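Local coordinates for protein CHIR AB1 (Gallus gallus, PDB 2VSD) that probably acts as a cell-surface Fc receptor of the chicken, binding the Fc region of antibody through its extracellular immunoglobulin-like domain, at residues S7-P12 and R25-R30; W34-L39 and Q72-V77; V16-T21 and F60-L65. All blocks are in the same frame, centred on the assembly; numbering follows the deposited sequence.

Contact 1 (S7-P12 and R25-R30); sequences SLSLHP and RCHLPR
Ser7 and His27 meet through one carbonyl oxygen that serves two donors of the same residue. His27 N reaches Ser7 O at 2.8 Å and almost straight, with 175° at the hydrogen, while the ring nitrogen His27 ND1 adds a weak, bent bond of 3.4 Å to that Ser7 O. His27 CG stands anti to its own carbonyl carbon, beside the backbone nitrogen (chi1 -61°), and the ring presents its edge to Ser7 and Ser9. Both partners lie at the rim of the imidazole, close to its plane: Ser7 O near ND1, and Ser9 OG near CE1, 3.5 Å away. An alanine in place of His27 would probably leave Ser7 O with the backbone bond alone from this residue and open a gap beside the Ser9 hydroxyl.

Ser7 OG lies beside His27 CB, and Ser9 OG also touches Arg25 CB at 3.5 Å. Arg25 then runs extended toward a salt bridge with Glu57. Beneath the side chains, Ser7 with His27 and Ser9 with Arg25 are hydrogen-bonded antiparallel pairs, and Leu8 with Cys26 forms the non-hydrogen-bonded pair between them. Leu8 CA lies 3.3 Å from Arg25 O, a CA-H...O contact.

On the opposite face, Leu8 and Cys26 point into the domain, where Cys26 SG is disulfide-bonded to Cys73 SG of strand 69-78, joining the two sheets. Leu8 CD1 comes within 3.6 Å of Arg25 O, and the leucine packs further on Leu24, Leu37 and Tyr71. Strand 7-11 is an outer strand of a three-stranded sheet; strand 21-27 lies between it and strand 55-61, and strands 33-39 and 69-78 of the second sheet close over Leu8 and Cys26.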
ATOM      1  N   SER A   7      -8.139  14.965  -1.542  1.00 26.58           N
ATOM      2  CA  SER A   7      -8.398  15.558  -0.224  1.00 26.03           C
ATOM      3  C   SER A   7      -9.242  14.618   0.634  1.00 25.65           C
ATOM      4  O   SER A   7     -10.045  13.836   0.132  1.00 26.07           O
ATOM      5  CB  SER A   7      -9.080  16.921  -0.384  1.00 26.12           C
ATOM      6  OG  SER A   7     -10.356  16.721  -0.935  1.00 27.84           O
ATOM      7  N   LEU A   8      -9.063  14.714   1.941  1.00 24.86           N
ATOM      8  CA  LEU A   8      -9.596  13.706   2.856  1.00 23.84           C
ATOM      9  C   LEU A   8     -10.464  14.440   3.870  1.00 24.16           C
ATOM     10  O   LEU A   8     -10.092  15.528   4.367  1.00 23.68           O
ATOM     11  CB  LEU A   8      -8.427  12.965   3.520  1.00 24.17           C
ATOM     12  CG  LEU A   8      -8.685  11.803   4.495  1.00 21.18           C
ATOM     13  CD1 LEU A   8      -9.416  10.640   3.839  1.00 23.24           C
ATOM     14  CD2 LEU A   8      -7.330  11.376   5.143  1.00 21.78           C
ATOM     15  N   SER A   9     -11.640  13.883   4.132  1.00 24.65           N
ATOM     16  CA  SER A   9     -12.453  14.393   5.219  1.00 25.14           C
ATOM     17  C   SER A   9     -12.722  13.288   6.236  1.00 24.49           C
ATOM     18  O   SER A   9     -12.693  12.096   5.908  1.00 24.01           O
ATOM     19  CB  SER A   9     -13.756  14.997   4.686  1.00 25.97           C
ATOM     20  OG  SER A   9     -14.548  14.016   4.067  1.00 30.27           O
ATOM     21  N   LEU A  10     -12.970  13.703   7.466  1.00 23.74           N
ATOM     22  CA  LEU A  10     -13.281  12.781   8.555  1.00 22.58           C
ATOM     23  C   LEU A  10     -14.616  13.133   9.210  1.00 23.28           C
ATOM     24  O   LEU A  10     -14.812  14.287   9.620  1.00 22.15           O
ATOM     25  CB  LEU A  10     -12.150  12.835   9.572  1.00 23.49           C
ATOM     26  CG  LEU A  10     -12.436  12.277  10.975  1.00 22.69           C
ATOM     27  CD1 LEU A  10     -12.547  10.753  10.936  1.00 21.34           C
ATOM     28  CD2 LEU A  10     -11.359  12.723  11.962  1.00 22.89           C
ATOM     29  N   HIS A  11     -15.508  12.146   9.339  1.00 22.97           N
ATOM     30  CA  HIS A  11     -16.812  12.381  10.002  1.00 25.00           C
ATOM     31  C   HIS A  11     -17.144  11.167  10.847  1.00 23.84           C
ATOM     32  O   HIS A  11     -17.084  10.052  10.351  1.00 23.18           O
ATOM     33  CB  HIS A  11     -17.944  12.598   8.984  1.00 26.24           C
ATOM     34  CG  HIS A  11     -17.738  13.791   8.093  1.00 31.78           C
ATOM     35  ND1 HIS A  11     -17.138  13.700   6.854  1.00 37.18           N
ATOM     36  CD2 HIS A  11     -17.990  15.107   8.289  1.00 36.48           C
ATOM     37  CE1 HIS A  11     -17.057  14.903   6.311  1.00 38.53           C
ATOM     38  NE2 HIS A  11     -17.564  15.777   7.164  1.00 38.38           N
ATOM     39  N   PRO A  12     -17.487  11.373  12.127  1.00 24.82           N
ATOM     40  CA  PRO A  12     -17.381  12.616  12.875  1.00 24.64           C
ATOM     41  C   PRO A  12     -15.910  12.915  13.195  1.00 25.08           C
ATOM     42  O   PRO A  12     -15.072  11.994  13.198  1.00 23.11           O
ATOM     43  CB  PRO A  12     -18.132  12.289  14.173  1.00 25.15           C
ATOM     44  CG  PRO A  12     -17.884  10.793  14.333  1.00 26.31           C
ATOM     45  CD  PRO A  12     -18.015  10.274  12.956  1.00 24.41           C
ATOM     46  N   ARG A  25     -13.353  10.014   4.043  1.00 22.27           N
ATOM     47  CA  ARG A  25     -13.812  10.087   2.663  1.00 23.71           C
ATOM     48  C   ARG A  25     -12.700  10.727   1.832  1.00 23.75           C
ATOM     49  O   ARG A  25     -12.276  11.879   2.098  1.00 22.78           O
ATOM     50  CB  ARG A  25     -15.127  10.882   2.606  1.00 23.89           C
ATOM     51  CG  ARG A  25     -15.700  11.033   1.236  1.00 28.94           C
ATOM     52  CD  ARG A  25     -17.089  11.678   1.304  1.00 35.93           C
ATOM     53  NE  ARG A  25     -17.524  12.103  -0.029  1.00 38.28           N
ATOM     54  CZ  ARG A  25     -18.273  11.373  -0.854  1.00 40.48           C
ATOM     55  NH1 ARG A  25     -18.698  10.163  -0.495  1.00 41.19           N
ATOM     56  NH2 ARG A  25     -18.609  11.869  -2.040  1.00 41.04           N
ATOM     57  N   CYS A  26     -12.233   9.992   0.822  1.00 24.51           N
ATOM     58  CA  CYS A  26     -11.117  10.450   0.011  1.00 24.99           C
ATOM     59  C   CYS A  26     -11.692  10.920  -1.305  1.00 25.98           C
ATOM     60  O   CYS A  26     -12.262  10.111  -2.065  1.00 26.42           O
ATOM     61  CB  CYS A  26     -10.089   9.337  -0.242  1.00 24.71           C
ATOM     62  SG  CYS A  26      -8.577   9.901  -1.101  1.00 26.43           S
ATOM     63  N   HIS A  27     -11.541  12.212  -1.558  1.00 27.84           N
ATOM     64  CA  HIS A  27     -12.107  12.848  -2.764  1.00 29.07           C
ATOM     65  C   HIS A  27     -11.100  12.908  -3.883  1.00 29.40           C
ATOM     66  O   HIS A  27     -10.009  13.422  -3.705  1.00 28.24           O
ATOM     67  CB  HIS A  27     -12.548  14.275  -2.447  1.00 30.03           C
ATOM     68  CG  HIS A  27     -13.617  14.352  -1.406  1.00 33.30           C
ATOM     69  ND1 HIS A  27     -13.340  14.528  -0.064  1.00 37.01           N
ATOM     70  CD2 HIS A  27     -14.965  14.275  -1.507  1.00 37.90           C
ATOM     71  CE1 HIS A  27     -14.472  14.552   0.619  1.00 35.85           C
ATOM     72  NE2 HIS A  27     -15.474  14.406  -0.234  1.00 35.90           N
ATOM     73  N   LEU A  28     -11.477  12.393  -5.050  1.00 31.16           N
ATOM     74  CA  LEU A  28     -10.580  12.463  -6.201  1.00 34.04           C
ATOM     75  C   LEU A  28     -11.363  12.532  -7.515  1.00 35.47           C
ATOM     76  O   LEU A  28     -12.590  12.488  -7.486  1.00 34.86           O
ATOM     77  CB  LEU A  28      -9.509  11.349  -6.184  1.00 34.25           C
ATOM     78  CG  LEU A  28      -9.535   9.835  -5.853  1.00 36.08           C
ATOM     79  CD1 LEU A  28     -10.616   9.359  -4.873  1.00 35.46           C
ATOM     80  CD2 LEU A  28      -9.463   8.922  -7.096  1.00 35.93           C
ATOM     81  N   PRO A  29     -10.656  12.662  -8.659  1.00 37.36           N
ATOM     82  CA  PRO A  29     -11.368  12.750  -9.945  1.00 38.65           C
ATOM     83  C   PRO A  29     -12.144  11.495 -10.350  1.00 40.06           C
ATOM     84  O   PRO A  29     -11.909  10.399  -9.817  1.00 40.21           O
ATOM     85  CB  PRO A  29     -10.249  13.031 -10.957  1.00 38.49           C
ATOM     86  CG  PRO A  29      -9.108  13.570 -10.148  1.00 38.56           C
ATOM     87  CD  PRO A  29      -9.202  12.784  -8.848  1.00 37.40           C
ATOM     88  N   ARG A  30     -13.052  11.660 -11.317  1.00 41.04           N
ATOM     89  CA  ARG A  30     -13.866  10.553 -11.822  1.00 41.68           C
ATOM     90  C   ARG A  30     -13.083   9.701 -12.822  1.00 41.77           C
ATOM     91  O   ARG A  30     -13.419   9.630 -14.021  1.00 41.01           O
ATOM     92  CB  ARG A  30     -15.150  11.076 -12.469  1.00 42.33           C
ATOM     93  CG  ARG A  30     -16.140  11.690 -11.488  1.00 44.79           C
ATOM     94  CD  ARG A  30     -17.444  11.962 -12.205  1.00 49.13           C
ATOM     95  NE  ARG A  30     -18.289  12.915 -11.497  1.00 52.91           N
ATOM     96  CZ  ARG A  30     -19.325  12.579 -10.732  1.00 55.61           C
ATOM     97  NH1 ARG A  30     -19.650  11.300 -10.558  1.00 56.31           N
ATOM     98  NH2 ARG A  30     -20.042  13.528 -10.139  1.00 56.44           N
TER

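Contact 2 (W34-L39 and Q72-V77); sequences WVQLWL and QCRYQV
Gln36 and Arg74 form an antiparallel hydrogen-bonded pair on the two central strands, 33-39 and 69-78, of the four-stranded sheet of an immunoglobulin sandwich; Trp34-Gln76 and Trp38-Gln72 pair likewise, with Val35-Tyr75 and Leu37-Cys73 the non-hydrogen-bonded pairs between them. Gln36 CG is anti to its carbonyl carbon (chi1 -61°), and the extended chain beyond it runs beside that of Arg74, amide and guanidinium planes 42° apart. Gln36 OE1 accepts from Arg74 NH1 at 2.8 Å, near the guanidinium plane, and from Trp38 NE1 at 2.9 Å, which lies above the amide plane. Two donors thus grip one oxygen and limit the rotation of the amide.

The Trp38 ring stands almost perpendicular to the guanidinium, at 88°, with Trp38 CZ2 3.7 Å from Arg74 NH1. A water donates to Gln76 OE1 at 2.6 Å and accepts a weak bond from Gln36 NE2.

In the immunoglobulin fold these are the C and F strands, and the face bearing Leu37 and Cys73 turns to the other sheet, where Cys73 is disulfide-bonded to Cys26. Arg74 and Gln76, on the face of Gln36, both reach Asp46 of the second subunit, and Trp34 packs on that subunit's Gln76.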
ATOM      1  N   TRP A  34      -7.186   2.853  -7.647  1.00 28.15           N
ATOM      2  CA  TRP A  34      -6.982   2.192  -6.350  1.00 26.11           C
ATOM      3  C   TRP A  34      -6.740   3.296  -5.345  1.00 24.91           C
ATOM      4  O   TRP A  34      -5.908   4.146  -5.577  1.00 25.06           O
ATOM      5  CB  TRP A  34      -5.784   1.220  -6.413  1.00 26.64           C
ATOM      6  CG  TRP A  34      -6.220  -0.120  -6.899  1.00 25.73           C
ATOM      7  CD1 TRP A  34      -6.073  -0.633  -8.171  1.00 27.42           C
ATOM      8  CD2 TRP A  34      -6.932  -1.108  -6.150  1.00 26.61           C
ATOM      9  NE1 TRP A  34      -6.618  -1.888  -8.232  1.00 25.61           N
ATOM     10  CE2 TRP A  34      -7.181  -2.193  -7.023  1.00 25.53           C
ATOM     11  CE3 TRP A  34      -7.356  -1.199  -4.822  1.00 25.23           C
ATOM     12  CZ2 TRP A  34      -7.814  -3.342  -6.607  1.00 25.51           C
ATOM     13  CZ3 TRP A  34      -8.009  -2.342  -4.410  1.00 28.13           C
ATOM     14  CH2 TRP A  34      -8.231  -3.403  -5.299  1.00 27.84           C
ATOM     15  N   VAL A  35      -7.498   3.299  -4.250  1.00 24.57           N
ATOM     16  CA  VAL A  35      -7.362   4.384  -3.275  1.00 23.41           C
ATOM     17  C   VAL A  35      -6.776   3.794  -1.997  1.00 21.56           C
ATOM     18  O   VAL A  35      -7.183   2.707  -1.594  1.00 21.49           O
ATOM     19  CB  VAL A  35      -8.709   5.039  -2.989  1.00 24.36           C
ATOM     20  CG1 VAL A  35      -8.527   6.272  -2.107  1.00 24.17           C
ATOM     21  CG2 VAL A  35      -9.406   5.425  -4.311  1.00 23.77           C
ATOM     22  N   GLN A  36      -5.820   4.495  -1.389  1.00 20.84           N
ATOM     23  CA  GLN A  36      -5.194   4.003  -0.158  1.00 20.83           C
ATOM     24  C   GLN A  36      -5.472   4.922   1.029  1.00 19.66           C
ATOM     25  O   GLN A  36      -5.392   6.154   0.887  1.00 21.10           O
ATOM     26  CB  GLN A  36      -3.700   3.971  -0.351  1.00 19.98           C
ATOM     27  CG  GLN A  36      -3.278   3.039  -1.484  1.00 21.99           C
ATOM     28  CD  GLN A  36      -1.787   2.989  -1.712  1.00 22.25           C
ATOM     29  OE1 GLN A  36      -1.035   3.894  -1.320  1.00 23.40           O
ATOM     30  NE2 GLN A  36      -1.338   1.922  -2.401  1.00 23.25           N
ATOM     31  N   LEU A  37      -5.710   4.334   2.198  1.00 19.56           N
ATOM     32  CA  LEU A  37      -5.765   5.118   3.411  1.00 17.87           C
ATOM     33  C   LEU A  37      -4.534   4.779   4.237  1.00 18.23           C
ATOM     34  O   LEU A  37      -4.325   3.609   4.567  1.00 17.16           O
ATOM     35  CB  LEU A  37      -7.040   4.825   4.223  1.00 16.37           C
ATOM     36  CG  LEU A  37      -7.231   5.726   5.471  1.00 18.54           C
ATOM     37  CD1 LEU A  37      -7.658   7.165   5.084  1.00 18.41           C
ATOM     38  CD2 LEU A  37      -8.282   5.095   6.367  1.00 16.66           C
ATOM     39  N   TRP A  38      -3.806   5.822   4.626  1.00 16.67           N
ATOM     40  CA  TRP A  38      -2.541   5.711   5.358  1.00 17.52           C
ATOM     41  C   TRP A  38      -2.747   6.286   6.737  1.00 17.63           C
ATOM     42  O   TRP A  38      -3.455   7.311   6.895  1.00 17.61           O
ATOM     43  CB  TRP A  38      -1.469   6.539   4.668  1.00 16.94           C
ATOM     44  CG  TRP A  38      -1.012   5.903   3.399  1.00 19.45           C
ATOM     45  CD1 TRP A  38      -1.752   5.721   2.261  1.00 19.76           C
ATOM     46  CD2 TRP A  38       0.280   5.346   3.149  1.00 19.07           C
ATOM     47  NE1 TRP A  38      -0.963   5.100   1.286  1.00 18.75           N
ATOM     48  CE2 TRP A  38       0.275   4.851   1.815  1.00 17.72           C
ATOM     49  CE3 TRP A  38       1.458   5.239   3.913  1.00 18.68           C
ATOM     50  CZ2 TRP A  38       1.389   4.220   1.236  1.00 19.74           C
ATOM     51  CZ3 TRP A  38       2.583   4.625   3.339  1.00 20.73           C
ATOM     52  CH2 TRP A  38       2.538   4.119   1.995  1.00 21.22           C
ATOM     53  N   LEU A  39      -2.148   5.625   7.728  1.00 17.79           N
ATOM     54  CA  LEU A  39      -2.207   6.083   9.128  1.00 17.57           C
ATOM     55  C   LEU A  39      -0.776   6.214   9.654  1.00 17.80           C
ATOM     56  O   LEU A  39      -0.017   5.222   9.612  1.00 17.22           O
ATOM     57  CB  LEU A  39      -3.031   5.087   9.984  1.00 17.24           C
ATOM     58  CG  LEU A  39      -2.950   5.259  11.513  1.00 17.80           C
ATOM     59  CD1 LEU A  39      -3.340   6.714  11.937  1.00 17.74           C
ATOM     60  CD2 LEU A  39      -3.834   4.254  12.260  1.00 20.11           C
ATOM     61  N   GLN A  72      -4.115  10.019   6.008  1.00 17.91           N
ATOM     62  CA  GLN A  72      -3.927  10.608   4.681  1.00 18.69           C
ATOM     63  C   GLN A  72      -4.429   9.654   3.640  1.00 19.59           C
ATOM     64  O   GLN A  72      -4.514   8.443   3.902  1.00 19.30           O
ATOM     65  CB  GLN A  72      -2.451  10.880   4.426  1.00 18.63           C
ATOM     66  CG  GLN A  72      -1.891  12.019   5.228  1.00 20.62           C
ATOM     67  CD  GLN A  72      -0.390  12.057   5.153  1.00 22.24           C
ATOM     68  OE1 GLN A  72       0.286  11.166   5.664  1.00 23.46           O
ATOM     69  NE2 GLN A  72       0.148  13.069   4.479  1.00 24.26           N
ATOM     70  N   CYS A  73      -4.720  10.159   2.439  1.00 19.24           N
ATOM     71  CA  CYS A  73      -5.066   9.248   1.343  1.00 20.56           C
ATOM     72  C   CYS A  73      -4.253   9.558   0.083  1.00 21.29           C
ATOM     73  O   CYS A  73      -3.749  10.682  -0.068  1.00 21.25           O
ATOM     74  CB  CYS A  73      -6.592   9.179   1.092  1.00 20.43           C
ATOM     75  SG  CYS A  73      -7.366  10.664   0.377  1.00 24.59           S
ATOM     76  N   ARG A  74      -4.108   8.529  -0.761  1.00 22.05           N
ATOM     77  CA  ARG A  74      -3.248   8.515  -1.941  1.00 23.40           C
ATOM     78  C   ARG A  74      -4.029   7.700  -2.959  1.00 23.21           C
ATOM     79  O   ARG A  74      -4.737   6.756  -2.589  1.00 23.12           O
ATOM     80  CB  ARG A  74      -1.979   7.750  -1.544  1.00 23.72           C
ATOM     81  CG  ARG A  74      -0.887   7.640  -2.518  1.00 26.05           C
ATOM     82  CD  ARG A  74       0.276   7.091  -1.762  1.00 24.79           C
ATOM     83  NE  ARG A  74       1.450   6.871  -2.588  1.00 31.92           N
ATOM     84  CZ  ARG A  74       1.987   5.693  -2.858  1.00 30.08           C
ATOM     85  NH1 ARG A  74       1.454   4.555  -2.414  1.00 25.83           N
ATOM     86  NH2 ARG A  74       3.062   5.661  -3.628  1.00 32.85           N
ATOM     87  N   TYR A  75      -3.915   8.011  -4.245  1.00 23.66           N
ATOM     88  CA  TYR A  75      -4.543   7.131  -5.250  1.00 23.95           C
ATOM     89  C   TYR A  75      -3.613   6.875  -6.422  1.00 23.97           C
ATOM     90  O   TYR A  75      -2.664   7.629  -6.613  1.00 22.05           O
ATOM     91  CB  TYR A  75      -5.920   7.631  -5.710  1.00 26.39           C
ATOM     92  CG  TYR A  75      -5.904   8.910  -6.504  1.00 26.72           C
ATOM     93  CD1 TYR A  75      -5.858  10.152  -5.863  1.00 27.90           C
ATOM     94  CD2 TYR A  75      -5.976   8.888  -7.900  1.00 29.42           C
ATOM     95  CE1 TYR A  75      -5.849  11.351  -6.591  1.00 29.38           C
ATOM     96  CE2 TYR A  75      -5.966  10.080  -8.643  1.00 29.10           C
ATOM     97  CZ  TYR A  75      -5.898  11.308  -7.981  1.00 29.55           C
ATOM     98  OH  TYR A  75      -5.896  12.512  -8.686  1.00 30.05           O
ATOM     99  N   GLN A  76      -3.879   5.771  -7.131  1.00 24.89           N
ATOM    100  CA  GLN A  76      -2.990   5.239  -8.162  1.00 26.13           C
ATOM    101  C   GLN A  76      -3.770   4.650  -9.322  1.00 26.64           C
ATOM    102  O   GLN A  76      -4.832   4.034  -9.154  1.00 26.33           O
ATOM    103  CB  GLN A  76      -2.068   4.132  -7.598  1.00 27.41           C
ATOM    104  CG  GLN A  76      -1.207   4.521  -6.418  1.00 26.76           C
ATOM    105  CD  GLN A  76      -0.201   3.430  -6.055  1.00 26.61           C
ATOM    106  OE1 GLN A  76      -0.541   2.239  -6.012  1.00 25.10           O
ATOM    107  NE2 GLN A  76       1.036   3.834  -5.801  1.00 28.09           N
ATOM    108  N   VAL A  77      -3.205   4.835 -10.513  1.00 28.48           N
ATOM    109  CA  VAL A  77      -3.733   4.230 -11.724  1.00 29.66           C
ATOM    110  C   VAL A  77      -2.583   3.554 -12.476  1.00 30.24           C
ATOM    111  O   VAL A  77      -1.430   3.914 -12.296  1.00 29.87           O
ATOM    112  CB  VAL A  77      -4.419   5.282 -12.646  1.00 29.13           C
ATOM    113  CG1 VAL A  77      -5.642   5.859 -11.956  1.00 30.65           C
ATOM    114  CG2 VAL A  77      -3.438   6.381 -13.036  1.00 29.24           C
TER
HETATM  115  O   HOH W   1       0.761   0.640  -4.385  1.00 30.55           O

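Contact 3 (V16-T21 and F60-L65); sequences VSLGDT and FAVTNL. Unlike the reference sequence in segment 16-21: Thr21 (reference Asn).
Phe60 and Thr21 touch through the Phe60 carbonyl; the phenylalanine side chain leaves its backbone away from residues 16-21. Its ring forms a cation-pi pair with Arg44 and meets the ring of Phe45 at about 55°. Thr21, where the reference sequence has asparagine, sets CG2 3.5 Å from Phe60 O. The other flat group is the Asp20 carboxylate, whose OD2 is met by Ser17 N from above the plane, at 3.0 Å; this bond folds the acid back over the start of its own turn.

That turn is type II, running from Ser17 to Asp20. Gly19 occupies its third position with a positive phi (94°), a conformation in which a beta carbon would press on the carbonyl oxygen of Leu18. The turn leads into strand 21-27 of the immunoglobulin sandwich, whereas segment 60-65 is leaving strand 55-61, and the contact lies at the end of the pairing between these strands, just past its last regular pair, Thr21 with Ala61.

Val62 directs its side chain toward residues 16-21. Its backbone is held at both polar atoms: Val62 N gives a nearly straight bond to Asp20 O at 2.8 Å, and Val62 O receives Gly19 N at the same length. With CG1 anti to the backbone nitrogen (chi1 180°), the two Val62 methyls meet different partners. Val62 CG2 faces Val16 CG1 at 4.0 Å, the valine side chains crossing obliquely, while Val62 CG1 meets Leu18 CD2 at 3.7 Å. Val16 and Val62 continue inward onto Val22 and Leu94. Leu18 CD2 also touches Asn64 C at 3.6 Å. Beyond it, Leu65 touches both an N-acetylglucosamine and the mannose of the attached glycan, and Asp67 binds the backbone nitrogens of Thr63 and Asn64.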
ATOM      1  N   VAL A  16     -14.972  11.896  19.275  1.00 23.79           N
ATOM      2  CA  VAL A  16     -14.921  10.500  18.861  1.00 23.00           C
ATOM      3  C   VAL A  16     -14.335   9.656  19.987  1.00 22.32           C
ATOM      4  O   VAL A  16     -13.319  10.027  20.596  1.00 23.10           O
ATOM      5  CB  VAL A  16     -14.109  10.304  17.552  1.00 22.79           C
ATOM      6  CG1 VAL A  16     -14.003   8.821  17.223  1.00 22.16           C
ATOM      7  CG2 VAL A  16     -14.787  11.065  16.404  1.00 24.08           C
ATOM      8  N   SER A  17     -14.977   8.522  20.264  1.00 22.50           N
ATOM      9  CA  SER A  17     -14.591   7.619  21.343  1.00 23.81           C
ATOM     10  C   SER A  17     -14.461   6.202  20.837  1.00 23.22           C
ATOM     11  O   SER A  17     -15.017   5.872  19.794  1.00 22.24           O
ATOM     12  CB  SER A  17     -15.710   7.634  22.389  1.00 24.47           C
ATOM     13  OG  SER A  17     -15.910   8.970  22.852  1.00 30.18           O
ATOM     14  N   LEU A  18     -13.791   5.332  21.591  1.00 23.28           N
ATOM     15  CA  LEU A  18     -13.854   3.894  21.279  1.00 24.26           C
ATOM     16  C   LEU A  18     -15.298   3.435  21.123  1.00 23.87           C
ATOM     17  O   LEU A  18     -16.161   3.803  21.931  1.00 23.03           O
ATOM     18  CB  LEU A  18     -13.202   3.051  22.390  1.00 25.62           C
ATOM     19  CG  LEU A  18     -11.690   3.114  22.643  1.00 29.73           C
ATOM     20  CD1 LEU A  18     -11.226   1.760  23.225  1.00 34.23           C
ATOM     21  CD2 LEU A  18     -10.864   3.457  21.440  1.00 32.33           C
ATOM     22  N   GLY A  19     -15.521   2.596  20.126  1.00 23.17           N
ATOM     23  CA  GLY A  19     -16.832   2.072  19.797  1.00 24.11           C
ATOM     24  C   GLY A  19     -17.566   2.852  18.741  1.00 24.19           C
ATOM     25  O   GLY A  19     -18.528   2.340  18.149  1.00 24.97           O
ATOM     26  N   ASP A  20     -17.125   4.085  18.464  1.00 22.96           N
ATOM     27  CA  ASP A  20     -17.792   4.873  17.442  1.00 23.16           C
ATOM     28  C   ASP A  20     -17.333   4.431  16.062  1.00 23.74           C
ATOM     29  O   ASP A  20     -16.247   3.886  15.926  1.00 23.93           O
ATOM     30  CB  ASP A  20     -17.469   6.355  17.591  1.00 23.03           C
ATOM     31  CG  ASP A  20     -18.102   6.983  18.779  1.00 24.62           C
ATOM     32  OD1 ASP A  20     -18.970   6.354  19.449  1.00 23.63           O
ATOM     33  OD2 ASP A  20     -17.684   8.122  19.063  1.00 24.54           O
ATOM     34  N   THR A  21     -18.164   4.661  15.043  1.00 23.11           N
ATOM     35  CA  THR A  21     -17.777   4.393  13.652  1.00 24.73           C
ATOM     36  C   THR A  21     -17.389   5.718  12.971  1.00 23.37           C
ATOM     37  O   THR A  21     -18.098   6.734  13.099  1.00 25.62           O
ATOM     38  CB  THR A  21     -18.922   3.612  12.900  1.00 24.89           C
ATOM     39  OG1 THR A  21     -19.118   2.375  13.579  1.00 28.37           O
ATOM     40  CG2 THR A  21     -18.552   3.332  11.421  1.00 27.68           C
ATOM     41  N   PHE A  60     -14.995   2.567   9.361  1.00 21.19           N
ATOM     42  CA  PHE A  60     -14.586   1.523  10.310  1.00 20.91           C
ATOM     43  C   PHE A  60     -14.908   1.899  11.744  1.00 20.32           C
ATOM     44  O   PHE A  60     -15.099   3.097  12.086  1.00 19.90           O
ATOM     45  CB  PHE A  60     -13.104   1.165  10.156  1.00 21.61           C
ATOM     46  CG  PHE A  60     -12.162   2.341  10.261  1.00 22.19           C
ATOM     47  CD1 PHE A  60     -11.566   2.671  11.481  1.00 23.49           C
ATOM     48  CD2 PHE A  60     -11.834   3.093   9.130  1.00 24.51           C
ATOM     49  CE1 PHE A  60     -10.687   3.745  11.581  1.00 23.35           C
ATOM     50  CE2 PHE A  60     -10.969   4.164   9.225  1.00 21.30           C
ATOM     51  CZ  PHE A  60     -10.374   4.484  10.433  1.00 20.21           C
ATOM     52  N   ALA A  61     -14.992   0.875  12.588  1.00 18.48           N
ATOM     53  CA  ALA A  61     -15.219   1.122  14.003  1.00 18.57           C
ATOM     54  C   ALA A  61     -13.895   1.469  14.669  1.00 17.37           C
ATOM     55  O   ALA A  61     -12.850   0.895  14.332  1.00 18.67           O
ATOM     56  CB  ALA A  61     -15.834  -0.110  14.645  1.00 18.90           C
ATOM     57  N   VAL A  62     -13.934   2.413  15.604  1.00 17.44           N
ATOM     58  CA  VAL A  62     -12.778   2.709  16.448  1.00 17.38           C
ATOM     59  C   VAL A  62     -12.752   1.624  17.527  1.00 18.31           C
ATOM     60  O   VAL A  62     -13.700   1.523  18.339  1.00 20.03           O
ATOM     61  CB  VAL A  62     -12.894   4.114  17.056  1.00 17.38           C
ATOM     62  CG1 VAL A  62     -11.685   4.428  17.944  1.00 17.30           C
ATOM     63  CG2 VAL A  62     -13.052   5.186  15.913  1.00 17.30           C
ATOM     64  N   THR A  63     -11.735   0.767  17.507  1.00 18.00           N
ATOM     65  CA  THR A  63     -11.708  -0.359  18.438  1.00 19.15           C
ATOM     66  C   THR A  63     -10.523  -0.289  19.385  1.00 21.28           C
ATOM     67  O   THR A  63     -10.414  -1.107  20.301  1.00 22.45           O
ATOM     68  CB  THR A  63     -11.657  -1.691  17.692  1.00 20.39           C
ATOM     69  OG1 THR A  63     -10.401  -1.798  16.983  1.00 22.08           O
ATOM     70  CG2 THR A  63     -12.821  -1.786  16.702  1.00 20.18           C
ATOM     71  N   ASN A  64      -9.609   0.648  19.178  1.00 20.47           N
ATOM     72  CA  ASN A  64      -8.526   0.728  20.175  1.00 21.62           C
ATOM     73  C   ASN A  64      -7.809   2.055  20.078  1.00 21.12           C
ATOM     74  O   ASN A  64      -8.032   2.808  19.136  1.00 20.67           O
ATOM     75  CB  ASN A  64      -7.565  -0.449  20.023  1.00 22.70           C
ATOM     76  CG  ASN A  64      -6.807  -0.400  18.704  1.00 27.06           C
ATOM     77  OD1 ASN A  64      -7.284  -0.853  17.665  1.00 34.26           O
ATOM     78  ND2 ASN A  64      -5.653   0.193  18.740  1.00 29.50           N
ATOM     79  N   LEU A  65      -6.963   2.340  21.061  1.00 19.97           N
ATOM     80  CA  LEU A  65      -6.309   3.635  21.153  1.00 20.65           C
ATOM     81  C   LEU A  65      -5.372   3.893  19.972  1.00 20.11           C
ATOM     82  O   LEU A  65      -5.113   5.074  19.663  1.00 21.83           O
ATOM     83  CB  LEU A  65      -5.486   3.706  22.444  1.00 21.74           C
ATOM     84  CG  LEU A  65      -6.314   3.645  23.735  1.00 23.76           C
ATOM     85  CD1 LEU A  65      -5.333   3.637  24.941  1.00 22.59           C
ATOM     86  CD2 LEU A  65      -7.329   4.737  23.851  1.00 26.99           C
TER

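How the contacts relate
From the N terminus, contact 1 closes first, pairing strand 7-11 with the end of strand 21-27 in a hairpin. Contact 3 opens inside that hairpin's loop, at 16-21, so the two cross along the chain. Contact 2 begins only after contact 1 has closed, and the two stand in series, yet the disulfide between Cys26 and Cys73 joins them across the sandwich. Contact 3 finds its partner at 60-65, within the span that contact 2 encloses, and so crosses that one too. Contacts 1 and 3 belong to the three-stranded sheet, contact 2 to the four-stranded one; Leu37 and Phe60 meet between the sheets, linking contacts 2 and 3.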